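Local coordinates for molybdopterin-guanine dinucleotide biosynthesis protein B (MobB) (Archaeoglobus fulgidus, PDB 2F1R) that probably binds GTP and takes part in making the guanine dinucleotide form of the molybdenum cofactor, at residues A131-E136 against F144-V149; L5-T10 against I112-K117. One frame throughout, in Å; residues are numbered along the deposited sequence.

Interaction 1 (A131-E136 against F144-V149); sequences AVVCDE and FRRDEV
In R146, chi2 (57°) turns CD toward V133 and chi3 (66°) turns NE toward C134 and D135. V133 CG1 stands anti to its own backbone N and meets R146 CA at 3.6 Å and R146 CD at 3.7 Å. The guanidinium lies under the carboxylate of D135, with the two planes only 25° apart. D135 OD2 sits over one face, toward the rim, 3.8 Å from R146 NH2. This is a long salt bridge of charges alone, since no N-H points at the oxygen. D135 OD1 accepts a weak bond from R146 N. The same OD1 lies 3.1 Å from D147 OD1, a close pair of like charges that the arginines nearby would probably ease. An alanine in place of R146 would remove CD from V133 and the guanidinium from D135, and would probably leave the D135 carboxylate facing D147 with one less positive charge to offset it. The backbones join as parallel strands, V133 beside F144. F144 N donates to V132 O at 3.0 Å and C134 N donates to F144 O at 2.9 Å, both nearly straight. A131 CB touches the edge of the F144 ring at CE2, 4.0 Å away, near the ring plane. After F144 the chain makes a type I turn from R145 to E148. E148 OE1 takes R145 N with its anti lone pair at 2.8 Å. E148 is also the N-cap of helix 149-160, whose I152 packs on both V133 and F144. Together they pair strand 129-133 with the short edge strand 143-144 of the parallel sheet, followed by the turn into helix 149-160, in the alpha/beta fold of the P-loop NTPase clan.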
# COMPACT_ATOMS: atom_id res chain seq x y z
N ALA A 131 -29.15 -2.19 6.05
CA ALA A 131 -29.78 -1.07 6.76
C ALA A 131 -29.70 0.19 5.95
O ALA A 131 -28.84 0.31 5.04
CB ALA A 131 -29.12 -0.87 8.12
N VAL A 132 -30.57 1.14 6.27
CA VAL A 132 -30.59 2.40 5.57
C VAL A 132 -30.31 3.45 6.60
O VAL A 132 -30.90 3.41 7.71
CB VAL A 132 -31.94 2.64 4.83
CG1 VAL A 132 -32.00 4.08 4.25
CG2 VAL A 132 -32.19 1.55 3.68
N VAL A 133 -29.42 4.39 6.27
CA VAL A 133 -29.15 5.56 7.12
C VAL A 133 -29.76 6.82 6.46
O VAL A 133 -29.40 7.21 5.37
CB VAL A 133 -27.67 5.72 7.40
CG1 VAL A 133 -27.41 6.95 8.25
CG2 VAL A 133 -27.16 4.46 8.11
N CYS A 134 -30.72 7.42 7.15
CA CYS A 134 -31.50 8.52 6.60
C CYS A 134 -32.15 9.28 7.76
O CYS A 134 -32.70 8.67 8.70
CB CYS A 134 -32.55 7.96 5.66
SG CYS A 134 -33.45 9.26 4.78
N ASP A 135 -32.07 10.59 7.75
CA ASP A 135 -32.74 11.40 8.80
C ASP A 135 -34.27 11.29 8.85
O ASP A 135 -34.89 11.45 9.90
CB ASP A 135 -32.25 12.85 8.74
CG ASP A 135 -30.88 13.02 9.41
OD1 ASP A 135 -30.58 12.28 10.37
OD2 ASP A 135 -30.13 13.91 9.00
N GLU A 136 -34.84 11.02 7.70
CA GLU A 136 -36.25 10.74 7.53
C GLU A 136 -36.45 9.22 7.57
O GLU A 136 -35.69 8.46 6.95
CB GLU A 136 -36.69 11.27 6.16
CG GLU A 136 -38.19 11.25 5.98
CD GLU A 136 -38.65 11.68 4.59
OE1 GLU A 136 -39.84 11.43 4.35
OE2 GLU A 136 -37.85 12.22 3.74
N PHE A 144 -31.65 3.71 10.62
CA PHE A 144 -30.99 4.57 11.59
C PHE A 144 -30.97 5.98 11.01
O PHE A 144 -30.99 6.17 9.80
CB PHE A 144 -29.52 4.11 11.81
CG PHE A 144 -29.39 2.69 12.30
CD1 PHE A 144 -29.56 2.38 13.66
CD2 PHE A 144 -29.14 1.67 11.41
CE1 PHE A 144 -29.49 1.06 14.12
CE2 PHE A 144 -29.05 0.37 11.87
CZ PHE A 144 -29.23 0.06 13.22
N ARG A 145 -30.94 6.96 11.89
CA ARG A 145 -30.64 8.33 11.50
C ARG A 145 -29.13 8.54 11.35
O ARG A 145 -28.36 7.81 11.94
CB ARG A 145 -31.21 9.30 12.54
CG ARG A 145 -32.71 9.22 12.71
CD ARG A 145 -33.20 9.95 13.94
NE ARG A 145 -32.78 11.35 13.96
CZ ARG A 145 -33.42 12.31 14.64
NH1 ARG A 145 -34.54 12.01 15.32
NH2 ARG A 145 -32.97 13.57 14.61
N ARG A 146 -28.71 9.56 10.60
CA ARG A 146 -27.27 9.90 10.34
C ARG A 146 -26.41 9.96 11.61
O ARG A 146 -25.26 9.53 11.61
CB ARG A 146 -27.18 11.26 9.59
CG ARG A 146 -26.70 11.28 8.10
CD ARG A 146 -27.49 10.40 7.00
NE ARG A 146 -28.87 10.78 6.68
CZ ARG A 146 -29.28 11.77 5.86
NH1 ARG A 146 -28.41 12.55 5.22
NH2 ARG A 146 -30.59 11.99 5.70
N ASP A 147 -27.00 10.45 12.69
CA ASP A 147 -26.35 10.73 13.96
C ASP A 147 -26.12 9.53 14.88
O ASP A 147 -25.46 9.63 15.91
CB ASP A 147 -27.21 11.77 14.73
CG ASP A 147 -28.73 11.76 14.30
OD1 ASP A 147 -29.06 12.02 13.09
OD2 ASP A 147 -29.62 11.52 15.19
N GLU A 148 -26.70 8.38 14.54
CA GLU A 148 -26.76 7.29 15.51
C GLU A 148 -25.54 6.36 15.34
O GLU A 148 -25.66 5.13 15.21
CB GLU A 148 -28.09 6.52 15.32
CG GLU A 148 -29.36 7.25 15.77
CD GLU A 148 -30.58 6.33 15.68
OE1 GLU A 148 -31.07 6.09 14.57
OE2 GLU A 148 -31.05 5.82 16.71
N VAL A 149 -24.36 6.95 15.36
CA VAL A 149 -23.14 6.27 14.93
C VAL A 149 -22.81 5.09 15.80
O VAL A 149 -22.38 4.06 15.28
CB VAL A 149 -21.93 7.24 14.79
CG1 VAL A 149 -22.31 8.47 13.94
CG2 VAL A 149 -21.35 7.66 16.15

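Interaction 2 (L5-T10 against I112-K117); sequences LSIVGT and IVVVKK
Strands 4-9 and 111-114 are parallel neighbours inside the main sheet, and the first of them runs into what is probably the P-loop at G9. I7 pairs with I112, V8 with V113 and G9 with V114; the axes of 5-9 and 112-114 are 29° apart. Four backbone hydrogen bonds join them. I112 N donates to S6 O at 2.9 Å, V8 N to I112 O, V114 N to V8 O at 2.7 Å, and T10 N to V114 O. On one face I7 and I112 lie side by side, with I7 CD1 4.0 Å from I112 CB, and I7 CG2 touches V114 CG2 at 4.2 Å. Helix 12-28 packs on I7 and V114 (I19, L18), and helix 149-160 on I112 (I152, I156). On the other face V8 CG2, placed between its backbone N and carbonyl carbon, meets V113 CG2 at 3.7 Å. G9 CA comes within 3.3 Å of V114 O, and a CB on G9 would collide with that oxygen. T10 OG1 sits near V115 CA, but its hydrogen bond goes to E120. Main-chain hydrogen bonds and apolar packing, with no salt bridge between the two segments, therefore join the strands up to the start of the probable P-loop.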
# COMPACT_ATOMS: atom_id res chain seq x y z
N LEU A 5 -18.29 -5.23 3.84
CA LEU A 5 -19.48 -4.42 3.90
C LEU A 5 -19.28 -3.13 3.11
O LEU A 5 -18.33 -2.35 3.38
CB LEU A 5 -19.76 -4.06 5.36
CG LEU A 5 -20.99 -3.28 5.75
CD1 LEU A 5 -22.23 -4.10 5.50
CD2 LEU A 5 -20.88 -2.87 7.20
N SER A 6 -20.19 -2.86 2.18
CA SER A 6 -20.16 -1.59 1.46
C SER A 6 -20.95 -0.47 2.10
O SER A 6 -22.10 -0.66 2.51
CB SER A 6 -20.72 -1.79 0.07
OG SER A 6 -19.94 -2.75 -0.60
N ILE A 7 -20.38 0.73 2.11
CA ILE A 7 -21.12 1.90 2.56
C ILE A 7 -21.41 2.68 1.28
O ILE A 7 -20.51 3.23 0.67
CB ILE A 7 -20.31 2.75 3.61
CG1 ILE A 7 -19.85 1.88 4.79
CG2 ILE A 7 -21.08 4.02 4.12
CD1 ILE A 7 -20.95 1.16 5.56
N VAL A 8 -22.67 2.68 0.87
CA VAL A 8 -23.05 3.25 -0.39
C VAL A 8 -24.04 4.41 -0.17
O VAL A 8 -24.62 4.55 0.92
CB VAL A 8 -23.66 2.22 -1.35
CG1 VAL A 8 -22.67 1.02 -1.59
CG2 VAL A 8 -25.05 1.74 -0.84
N GLY A 9 -24.23 5.22 -1.22
CA GLY A 9 -25.32 6.16 -1.24
C GLY A 9 -25.02 7.47 -1.95
O GLY A 9 -24.06 7.56 -2.71
N THR A 10 -25.83 8.49 -1.66
CA THR A 10 -25.85 9.71 -2.45
C THR A 10 -24.97 10.87 -1.95
O THR A 10 -24.73 11.84 -2.69
CB THR A 10 -27.31 10.22 -2.63
OG1 THR A 10 -27.86 10.52 -1.34
CG2 THR A 10 -28.16 9.16 -3.37
N ILE A 112 -24.77 -1.01 3.66
CA ILE A 112 -25.52 0.01 4.35
C ILE A 112 -25.68 1.18 3.42
O ILE A 112 -24.68 1.64 2.84
CB ILE A 112 -24.85 0.37 5.69
CG1 ILE A 112 -24.82 -0.88 6.61
CG2 ILE A 112 -25.58 1.57 6.36
CD1 ILE A 112 -24.22 -0.61 8.00
N VAL A 113 -26.93 1.64 3.25
CA VAL A 113 -27.28 2.67 2.25
C VAL A 113 -27.50 3.99 2.96
O VAL A 113 -28.42 4.06 3.78
CB VAL A 113 -28.57 2.33 1.45
CG1 VAL A 113 -28.98 3.52 0.50
CG2 VAL A 113 -28.40 1.04 0.66
N VAL A 114 -26.68 5.00 2.66
CA VAL A 114 -26.79 6.31 3.30
C VAL A 114 -27.30 7.36 2.32
O VAL A 114 -26.60 7.69 1.34
CB VAL A 114 -25.45 6.76 3.91
CG1 VAL A 114 -25.62 8.04 4.70
CG2 VAL A 114 -24.86 5.66 4.78
N VAL A 115 -28.53 7.81 2.54
CA VAL A 115 -29.18 8.72 1.61
C VAL A 115 -29.83 9.91 2.32
O VAL A 115 -30.10 9.88 3.51
CB VAL A 115 -30.24 8.01 0.74
CG1 VAL A 115 -29.55 7.08 -0.26
CG2 VAL A 115 -31.28 7.25 1.60
N LYS A 116 -30.03 10.97 1.55
CA LYS A 116 -30.80 12.11 1.99
C LYS A 116 -32.32 11.89 1.93
O LYS A 116 -33.07 12.22 2.85
CB LYS A 116 -30.45 13.32 1.10
CG LYS A 116 -31.06 14.63 1.69
CD LYS A 116 -30.22 15.19 2.87
CE LYS A 116 -30.68 16.60 3.21
NZ LYS A 116 -31.41 17.01 1.97
N LYS A 117 -32.78 11.34 0.83
CA LYS A 117 -34.21 11.13 0.58
C LYS A 117 -34.48 9.66 0.53
O LYS A 117 -33.70 8.93 -0.09
CB LYS A 117 -34.59 11.71 -0.79
CG LYS A 117 -34.11 13.12 -1.06
CD LYS A 117 -34.29 13.42 -2.55
CE LYS A 117 -33.65 14.75 -2.93
NZ LYS A 117 -32.67 15.26 -1.88

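The two contacts share one sheet. Strand 111-114 belongs to interaction 2 and its neighbour, strand 129-133, to interaction 1; their centres are about 10 Å apart. V133 N and V113 O, 2.7 Å apart, and A131 O and V113 N, 2.9 Å apart, are probable hydrogen bonds. They continue the parallel pairing from 5-10 through 112-117 to 131-136 and on to 144-149. V133 also touches I112 and V114 with its side chain. Past the strand ends, R146 NH2 packs 3.1 Å from V115 O. R146 lies near the probable P-loop residues without touching them, while interaction 2 contains G9 itself.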